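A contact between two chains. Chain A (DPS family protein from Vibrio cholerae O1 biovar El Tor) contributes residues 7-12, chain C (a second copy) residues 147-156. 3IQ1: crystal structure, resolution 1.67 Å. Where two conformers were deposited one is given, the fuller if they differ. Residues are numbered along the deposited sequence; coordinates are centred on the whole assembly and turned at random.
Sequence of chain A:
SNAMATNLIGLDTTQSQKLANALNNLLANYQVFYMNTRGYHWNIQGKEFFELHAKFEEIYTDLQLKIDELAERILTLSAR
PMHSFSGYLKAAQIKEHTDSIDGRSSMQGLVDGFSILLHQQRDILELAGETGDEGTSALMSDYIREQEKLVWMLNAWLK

Chain A, residues 7-12: NLIGLD
Chain C (147-156) QEKLVWMLNA

Residues 147-156 of chain C lie within a longer helix that runs past both ends of the stretch, with phi from -55 to -79 and psi from -28 to -49. Chain A contributes a short loop, residues 7-12, with no regular helix or strand. The nearest CA atoms across the contact belong to Ile A9 and Glu C148, 5.8 Å apart. The two stretches bury 306 Å² together, and no hydrogen bond joins them.

The loop is shaped by a type I beta turn from Asn A7 to Gly A10. Gly A10 N donates to Asn A7 O at 2.9 Å, and Asn A7 N donates to Leu A11 O at 2.8 Å. Leu A8 (phi/psi -57/-40) and Ile A9 (-88/3) occupy the turn's central positions. Asn A7 (-80/-173) has chi1 p, and Asn A7 OD1 accepts from Leu A11 N at 3.0 Å and, weakly, from Ile A9 N at 3.3 Å. Gly A10 sits at 92/16, where a CB would jam against the carbonyl O of Ile A9. Leu A11 is at -103/163. Asp A12 (-63/131), chi1 t, is the N-cap of the helix that follows. CA-to-CB points toward the helix of chain C in Leu A8, Ile A9 and Leu A11.

On chain C, Gln C147 makes no contact. Glu C148 points sideways, with chi1 m and chi2 t. Ile A9, chi1 p and chi2 t, meets it twice: Ile A9 CG2 lies 3.7 Å from Glu C148 O, and Ile A9 CD1 lies 3.7 Å from Glu C148 CD. Leu A11, chi1 m and chi2 t, places Leu A11 CD1 4.0 Å from Glu C148 OE2. The carboxylate packs against aliphatic carbon here, while both its oxygens are hydrogen-bonded elsewhere in the structure.

Lys C149 points away, in an extended all-t rotamer. Leu C150 is out of reach. One turn on from Glu C148, Val C151 points toward the loop with chi1 t. Val C151 CG1 packs 3.7 Å from Leu A8 CG and 4.1 Å from Ile A9 CG2, so one methyl serves both residues. Trp C152, chi1 t, touches through its backbone: Trp C152 CA is 4.1 Å from Leu A8 CD2, while the end of its side chain leads away.

Selenomethionine Met C153 points away, and Leu C154 makes no contact. Asn C155 points toward the loop with chi1 m, one of two deposited conformers. Leu A8, chi1 t and chi2 p, brings Leu A8 CD1 to 2.4 Å from the atom modelled as Asn C155 OD1. That is a steric overlap in the deposited conformer, not a packing distance. Separately, the amide is probably turned over, so nothing rests on which of its atoms is O or N.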

# COMPACT_ATOMS: atom_id res chain seq x y z
N ASN A 7 -28.82 27.62 -19.24
CA ASN A 7 -28.39 27.69 -17.85
C ASN A 7 -26.83 27.76 -17.79
O ASN A 7 -26.12 27.86 -18.81
CB ASN A 7 -29.01 26.55 -17.04
CG ASN A 7 -28.56 25.20 -17.50
OD1 ASN A 7 -27.57 25.06 -18.19
ND2 ASN A 7 -29.33 24.18 -17.12
N LEU A 8 -26.30 27.68 -16.57
CA LEU A 8 -24.88 27.88 -16.36
C LEU A 8 -24.04 26.91 -17.18
O LEU A 8 -22.97 27.29 -17.71
CB LEU A 8 -24.56 27.72 -14.88
CG LEU A 8 -23.09 27.66 -14.52
CD1 LEU A 8 -22.53 29.05 -14.63
CD2 LEU A 8 -22.92 27.01 -13.16
N ILE A 9 -24.49 25.67 -17.27
CA ILE A 9 -23.73 24.65 -18.01
C ILE A 9 -24.05 24.57 -19.50
O ILE A 9 -23.49 23.73 -20.20
CB ILE A 9 -23.80 23.24 -17.36
CG1 ILE A 9 -25.22 22.75 -17.35
CG2 ILE A 9 -23.23 23.24 -15.94
CD1 ILE A 9 -25.32 21.25 -17.01
N GLY A 10 -24.92 25.45 -20.01
CA GLY A 10 -25.15 25.54 -21.45
C GLY A 10 -26.28 24.69 -21.97
O GLY A 10 -26.41 24.49 -23.18
N LEU A 11 -27.13 24.22 -21.05
CA LEU A 11 -28.31 23.46 -21.44
C LEU A 11 -29.60 24.33 -21.36
O LEU A 11 -29.65 25.34 -20.67
CB LEU A 11 -28.44 22.19 -20.58
CG LEU A 11 -27.29 21.14 -20.59
CD1 LEU A 11 -27.64 19.91 -19.70
CD2 LEU A 11 -26.90 20.70 -21.96
N ASP A 12 -30.67 23.86 -22.01
CA ASP A 12 -31.96 24.53 -21.96
C ASP A 12 -32.48 24.53 -20.53
O ASP A 12 -32.46 23.52 -19.86
CB ASP A 12 -32.98 23.83 -22.85
CG ASP A 12 -34.31 24.54 -22.85
OD1 ASP A 12 -34.41 25.59 -23.52
OD2 ASP A 12 -35.27 24.08 -22.20
N GLN C 147 -17.01 17.97 -16.72
CA GLN C 147 -16.84 19.41 -16.76
C GLN C 147 -18.11 20.18 -16.41
O GLN C 147 -18.02 21.32 -15.89
CB GLN C 147 -16.22 19.84 -18.13
CG GLN C 147 -14.79 19.35 -18.18
CD GLN C 147 -14.17 19.41 -19.55
OE1 GLN C 147 -14.86 19.73 -20.55
NE2 GLN C 147 -12.91 19.17 -19.61
N GLU C 148 -19.29 19.63 -16.66
CA GLU C 148 -20.50 20.22 -16.15
C GLU C 148 -20.45 20.28 -14.62
O GLU C 148 -20.79 21.30 -14.01
CB GLU C 148 -21.71 19.42 -16.61
CG GLU C 148 -21.98 19.58 -18.11
CD GLU C 148 -23.10 18.73 -18.61
OE1 GLU C 148 -23.33 17.66 -18.02
OE2 GLU C 148 -23.72 19.10 -19.66
N LYS C 149 -20.03 19.19 -14.00
CA LYS C 149 -19.94 19.14 -12.53
C LYS C 149 -18.95 20.20 -12.03
O LYS C 149 -19.22 20.94 -11.09
CB LYS C 149 -19.54 17.76 -12.05
CG LYS C 149 -19.44 17.61 -10.52
CD LYS C 149 -18.85 16.24 -10.14
CE LYS C 149 -18.52 16.21 -8.67
NZ LYS C 149 -17.92 14.88 -8.23
N LEU C 150 -17.81 20.31 -12.70
CA LEU C 150 -16.76 21.25 -12.32
C LEU C 150 -17.26 22.70 -12.46
O LEU C 150 -17.01 23.53 -11.58
CB LEU C 150 -15.48 20.98 -13.11
CG LEU C 150 -14.25 21.86 -12.77
CD1 LEU C 150 -14.00 21.93 -11.22
CD2 LEU C 150 -13.06 21.36 -13.53
N VAL C 151 -17.96 22.99 -13.56
CA VAL C 151 -18.51 24.34 -13.77
C VAL C 151 -19.52 24.71 -12.66
O VAL C 151 -19.50 25.82 -12.15
CB VAL C 151 -19.13 24.48 -15.16
CG1 VAL C 151 -20.02 25.76 -15.27
CG2 VAL C 151 -18.04 24.51 -16.25
N TRP C 152 -20.33 23.76 -12.22
CA TRP C 152 -21.21 23.96 -11.03
C TRP C 152 -20.40 24.37 -9.79
O TRP C 152 -20.67 25.40 -9.15
CB TRP C 152 -22.04 22.69 -10.79
CG TRP C 152 -22.47 22.63 -9.42
CD1 TRP C 152 -23.18 23.60 -8.77
CD2 TRP C 152 -22.08 21.68 -8.44
NE1 TRP C 152 -23.26 23.30 -7.47
CE2 TRP C 152 -22.61 22.13 -7.21
CE3 TRP C 152 -21.39 20.46 -8.47
CZ2 TRP C 152 -22.46 21.41 -6.05
CZ3 TRP C 152 -21.23 19.75 -7.31
CH2 TRP C 152 -21.75 20.26 -6.08
N MSE C 153 -19.33 23.65 -9.51
CA MSE C 153 -18.50 23.94 -8.35
C MSE C 153 -17.82 25.30 -8.43
O MSE C 153 -17.82 26.07 -7.47
CB MSE C 153 -17.45 22.82 -8.12
CG MSE C 153 -18.02 21.48 -7.91
SE MSE C 153 -16.80 20.07 -7.49
CE MSE C 153 -16.07 19.82 -9.10
N LEU C 154 -17.19 25.59 -9.57
CA LEU C 154 -16.45 26.83 -9.75
C LEU C 154 -17.40 28.00 -9.57
O LEU C 154 -17.08 28.98 -8.93
CB LEU C 154 -15.83 26.87 -11.15
CG LEU C 154 -14.72 25.85 -11.42
CD1 LEU C 154 -14.33 25.87 -12.94
CD2 LEU C 154 -13.52 25.94 -10.49
N ASN C 155 -18.57 27.89 -10.21
CA ASN C 155 -19.63 28.92 -10.13
C ASN C 155 -20.14 29.09 -8.71
O ASN C 155 -20.44 30.19 -8.27
CB ASN C 155 -20.81 28.62 -11.04
CG ASN C 155 -20.62 29.16 -12.44
OD1 ASN C 155 -20.57 28.40 -13.41
ND2 ASN C 155 -20.48 30.46 -12.56
N ALA C 156 -20.26 28.00 -7.99
CA ALA C 156 -20.69 28.02 -6.60
C ALA C 156 -19.72 28.84 -5.75
O ALA C 156 -20.14 29.60 -4.87
CB ALA C 156 -20.80 26.56 -6.03